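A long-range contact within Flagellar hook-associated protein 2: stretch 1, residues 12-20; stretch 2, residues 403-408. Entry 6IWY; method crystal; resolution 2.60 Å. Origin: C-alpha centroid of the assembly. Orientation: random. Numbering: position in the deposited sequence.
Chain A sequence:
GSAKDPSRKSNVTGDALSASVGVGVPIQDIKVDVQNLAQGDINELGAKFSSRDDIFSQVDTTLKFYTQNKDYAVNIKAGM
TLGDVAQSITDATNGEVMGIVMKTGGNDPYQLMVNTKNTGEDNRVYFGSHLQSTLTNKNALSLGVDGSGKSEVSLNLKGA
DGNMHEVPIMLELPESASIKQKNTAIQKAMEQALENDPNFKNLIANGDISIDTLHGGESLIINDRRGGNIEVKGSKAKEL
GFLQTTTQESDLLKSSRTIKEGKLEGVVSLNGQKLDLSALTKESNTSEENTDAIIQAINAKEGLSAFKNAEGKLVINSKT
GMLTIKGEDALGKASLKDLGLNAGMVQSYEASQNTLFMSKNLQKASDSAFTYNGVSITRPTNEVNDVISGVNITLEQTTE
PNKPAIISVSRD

Stretch 1 (12-20) VTGDALSAS
Stretch 2, residues 403-408: KPAIIS

Residues 12-20 and 403-408 lie almost at the two ends of one 412-residue chain, yet they pack together and bury 359 Å² in total. Each contributes a short strand, 17-19 and 405-407, whose N-to-C directions differ by only 7°. Their axes approach no closer than 8.6 Å, too far for backbone pairing, so side chains bridge these strands; the polar contacts come instead from the extended segment at Val12 and Thr13.

Stretch 2 begins with Lys403 (phi/psi -156/69), which makes no contact and is modelled only to CB. Pro404 follows at -96/172, its ring C-gamma endo and its CA-to-CB bond directed away. Its contribution is peripheral: its carbonyl O lies 3.7 Å from Thr13 OG1.

Ala405 (-72/131) is buried, its CA-to-CB bond sideways, and its methyl packs against two apolar side chains. Its CB meets Leu17 CD2 at 3.7 Å and Ala16 CB at 4.4 Å. Ala16 (-84/-25) and Leu17 (-160/160) both direct CA-to-CB toward stretch 2; Leu17, with chi1 63° and chi2 87° (both p), has the longer reach. The CA atoms of Thr13 and Ala405 are 5.5 Å apart.

Ile406 (-118/111) supplies the polar link through its backbone, so the link does not itself depend on the isoleucine side chain. Its N donates to Thr13 OG1 at 3.2 Å with an angle of 155°, while Thr13 N donates to Ile406 O at 3.3 Å in a weak bond, bent to 135°. Thr13 (-98/154) suits this position because its chi1 of 69° (p) brings the hydroxyl oxygen to the amide, where it serves as the acceptor. Gly14 (68/-149) has a positive phi, which by itself favours glycine, and Asp15 (-134/15, chi1 -44°, m; chi2 -36°) directs CA-to-CB away; neither touches stretch 2. Val12 CA also approaches Ile406 O, at 3.4 Å, in a CA-H...O contact with an angle of 153° at the hydrogen. The partly exposed Ile406 side chain leaves sideways as m,t (-65°, -173°), and its CB lies 3.9 Å from Thr13 OG1.

Ile407 (-83/128) has its CA 4.5 Å from the CA of Val12 (psi 135°), which is modelled only to CB, its CA-to-CB bond sideways. The Ile407 CB leaves sideways, but chi1 of -60° (m) and chi2 of 146°, between wells, bring the end of the side chain nearer. Ile407 CD1 reaches Leu17 CD1 at 3.9 Å, and its CG1 lies 4.1 Å from Ala19 CB. Leu17 thus touches both Ala405 and Ile407, whereas Ser18 (-125/121, chi1 56°, p) directs CA-to-CB away and Ala19 (-109/147) directs it toward stretch 2. This alternation suits an extended strand: apolar residues face the contact and the serine hydroxyl stays outside it.

Ser408 (phi -153°) and Ser20 (phi -101°) end the two stretches without contact, both modelled without OG.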

ATOM      1  N   VAL A  12      -9.128  -4.633 -41.809  1.00 85.37           N
ATOM      2  CA  VAL A  12      -8.916  -3.494 -40.860  1.00 81.39           C
ATOM      3  C   VAL A  12      -8.110  -2.343 -41.493  1.00 84.07           C
ATOM      4  O   VAL A  12      -7.081  -2.561 -42.150  1.00 88.17           O
ATOM      5  CB  VAL A  12      -8.212  -3.955 -39.550  1.00 78.16           C
ATOM      6  N   THR A  13      -8.576  -1.118 -41.273  1.00 83.16           N
ATOM      7  CA  THR A  13      -7.903   0.079 -41.799  1.00 87.05           C
ATOM      8  C   THR A  13      -7.011   0.718 -40.735  1.00 86.27           C
ATOM      9  O   THR A  13      -7.253   0.577 -39.543  1.00 81.65           O
ATOM     10  CB  THR A  13      -8.922   1.135 -42.284  1.00 88.48           C
ATOM     11  OG1 THR A  13      -9.623   1.685 -41.158  1.00 85.08           O
ATOM     12  CG2 THR A  13      -9.927   0.522 -43.261  1.00 89.85           C
ATOM     13  N   GLY A  14      -5.979   1.433 -41.169  1.00 92.01           N
ATOM     14  CA  GLY A  14      -5.046   2.073 -40.234  1.00 93.12           C
ATOM     15  C   GLY A  14      -4.225   1.054 -39.462  1.00 91.23           C
ATOM     16  O   GLY A  14      -3.938  -0.023 -39.979  1.00 92.67           O
ATOM     17  N   ASP A  15      -3.847   1.388 -38.228  1.00 89.24           N
ATOM     18  CA  ASP A  15      -2.953   0.537 -37.431  1.00 88.48           C
ATOM     19  C   ASP A  15      -3.431   0.333 -35.979  1.00 82.47           C
ATOM     20  O   ASP A  15      -2.667  -0.132 -35.136  1.00 82.90           O
ATOM     21  CB  ASP A  15      -1.534   1.132 -37.425  1.00 94.72           C
ATOM     22  CG  ASP A  15      -1.079   1.614 -38.815  1.00103.44           C
ATOM     23  OD1 ASP A  15      -1.432   0.961 -39.818  1.00104.42           O
ATOM     24  OD2 ASP A  15      -0.358   2.641 -38.914  1.00111.01           O
ATOM     25  N   ALA A  16      -4.690   0.647 -35.692  1.00 78.40           N
ATOM     26  CA  ALA A  16      -5.154   0.756 -34.315  1.00 73.89           C
ATOM     27  C   ALA A  16      -5.561  -0.581 -33.687  1.00 69.99           C
ATOM     28  O   ALA A  16      -5.568  -0.715 -32.447  1.00 67.41           O
ATOM     29  CB  ALA A  16      -6.317   1.735 -34.248  1.00 73.74           C
ATOM     30  N   LEU A  17      -5.945  -1.552 -34.522  1.00 69.70           N
ATOM     31  CA  LEU A  17      -6.324  -2.869 -34.025  1.00 67.14           C
ATOM     32  C   LEU A  17      -6.246  -3.947 -35.098  1.00 70.19           C
ATOM     33  O   LEU A  17      -6.275  -3.658 -36.299  1.00 72.48           O
ATOM     34  CB  LEU A  17      -7.732  -2.822 -33.424  1.00 64.41           C
ATOM     35  CG  LEU A  17      -8.885  -2.467 -34.366  1.00 65.23           C
ATOM     36  CD1 LEU A  17      -9.440  -3.716 -35.087  1.00 65.73           C
ATOM     37  CD2 LEU A  17      -9.977  -1.771 -33.575  1.00 63.12           C
ATOM     38  N   SER A  18      -6.161  -5.194 -34.640  1.00 70.78           N
ATOM     39  CA  SER A  18      -6.151  -6.367 -35.525  1.00 75.51           C
ATOM     40  C   SER A  18      -7.256  -7.369 -35.145  1.00 75.53           C
ATOM     41  O   SER A  18      -7.273  -7.875 -34.035  1.00 74.43           O
ATOM     42  CB  SER A  18      -4.779  -7.053 -35.477  1.00 79.41           C
ATOM     43  OG  SER A  18      -4.436  -7.409 -34.144  1.00 77.56           O
ATOM     44  N   ALA A  19      -8.152  -7.659 -36.083  1.00 77.90           N
ATOM     45  CA  ALA A  19      -9.286  -8.544 -35.837  1.00 80.02           C
ATOM     46  C   ALA A  19      -9.157  -9.905 -36.539  1.00 87.03           C
ATOM     47  O   ALA A  19      -8.594  -9.989 -37.629  1.00 90.57           O
ATOM     48  CB  ALA A  19     -10.580  -7.850 -36.256  1.00 78.93           C
ATOM     49  N   SER A  20      -9.698 -10.953 -35.907  1.00 90.28           N
ATOM     50  CA  SER A  20      -9.592 -12.344 -36.392  1.00 98.67           C
ATOM     51  C   SER A  20     -10.872 -12.747 -37.091  1.00103.44           C
ATOM     52  O   SER A  20     -11.951 -12.508 -36.566  1.00102.00           O
ATOM     53  CB  SER A  20      -9.338 -13.314 -35.232  1.00101.19           C
ATOM     54  N   LYS A 403     -11.789   9.421 -37.627  1.00104.56           N
ATOM     55  CA  LYS A 403     -10.918   8.602 -38.481  1.00100.97           C
ATOM     56  C   LYS A 403     -10.608   7.305 -37.724  1.00 92.06           C
ATOM     57  O   LYS A 403      -9.472   7.084 -37.285  1.00 91.06           O
ATOM     58  CB  LYS A 403      -9.625   9.355 -38.845  1.00106.70           C
ATOM     59  N   PRO A 404     -11.626   6.447 -37.559  1.00 86.91           N
ATOM     60  CA  PRO A 404     -11.537   5.273 -36.705  1.00 79.86           C
ATOM     61  C   PRO A 404     -11.179   4.004 -37.468  1.00 75.82           C
ATOM     62  O   PRO A 404     -11.163   3.999 -38.691  1.00 78.55           O
ATOM     63  CB  PRO A 404     -12.965   5.149 -36.179  1.00 79.68           C
ATOM     64  CG  PRO A 404     -13.836   5.617 -37.372  1.00 84.49           C
ATOM     65  CD  PRO A 404     -12.925   6.473 -38.261  1.00 89.26           C
ATOM     66  N   ALA A 405     -10.917   2.934 -36.735  1.00 70.43           N
ATOM     67  CA  ALA A 405     -10.663   1.632 -37.329  1.00 67.99           C
ATOM     68  C   ALA A 405     -11.958   1.058 -37.894  1.00 68.28           C
ATOM     69  O   ALA A 405     -12.984   1.040 -37.225  1.00 67.30           O
ATOM     70  CB  ALA A 405     -10.079   0.685 -36.307  1.00 64.10           C
ATOM     71  N   ILE A 406     -11.889   0.601 -39.139  1.00 70.15           N
ATOM     72  CA  ILE A 406     -13.011  -0.042 -39.791  1.00 71.31           C
ATOM     73  C   ILE A 406     -12.637  -1.466 -40.134  1.00 70.78           C
ATOM     74  O   ILE A 406     -11.809  -1.716 -40.989  1.00 72.46           O
ATOM     75  CB  ILE A 406     -13.427   0.673 -41.091  1.00 75.66           C
ATOM     76  CG1 ILE A 406     -13.949   2.080 -40.801  1.00 77.76           C
ATOM     77  CG2 ILE A 406     -14.514  -0.122 -41.810  1.00 77.59           C
ATOM     78  CD1 ILE A 406     -14.541   2.764 -42.038  1.00 83.42           C
ATOM     79  N   ILE A 407     -13.265  -2.394 -39.442  1.00 69.77           N
ATOM     80  CA  ILE A 407     -13.237  -3.788 -39.808  1.00 71.58           C
ATOM     81  C   ILE A 407     -14.312  -3.982 -40.873  1.00 75.74           C
ATOM     82  O   ILE A 407     -15.463  -3.588 -40.687  1.00 76.37           O
ATOM     83  CB  ILE A 407     -13.555  -4.653 -38.586  1.00 70.56           C
ATOM     84  CG1 ILE A 407     -12.519  -4.396 -37.470  1.00 66.41           C
ATOM     85  CG2 ILE A 407     -13.641  -6.133 -38.978  1.00 74.60           C
ATOM     86  CD1 ILE A 407     -13.102  -4.490 -36.060  1.00 63.03           C
ATOM     87  N   SER A 408     -13.932  -4.575 -41.997  1.00 79.20           N
ATOM     88  CA  SER A 408     -14.856  -4.764 -43.118  1.00 83.97           C
ATOM     89  C   SER A 408     -14.467  -5.966 -43.974  1.00 88.59           C
ATOM     90  O   SER A 408     -13.530  -6.693 -43.653  1.00 88.07           O
ATOM     91  CB  SER A 408     -14.890  -3.499 -43.984  1.00 84.63           C
TER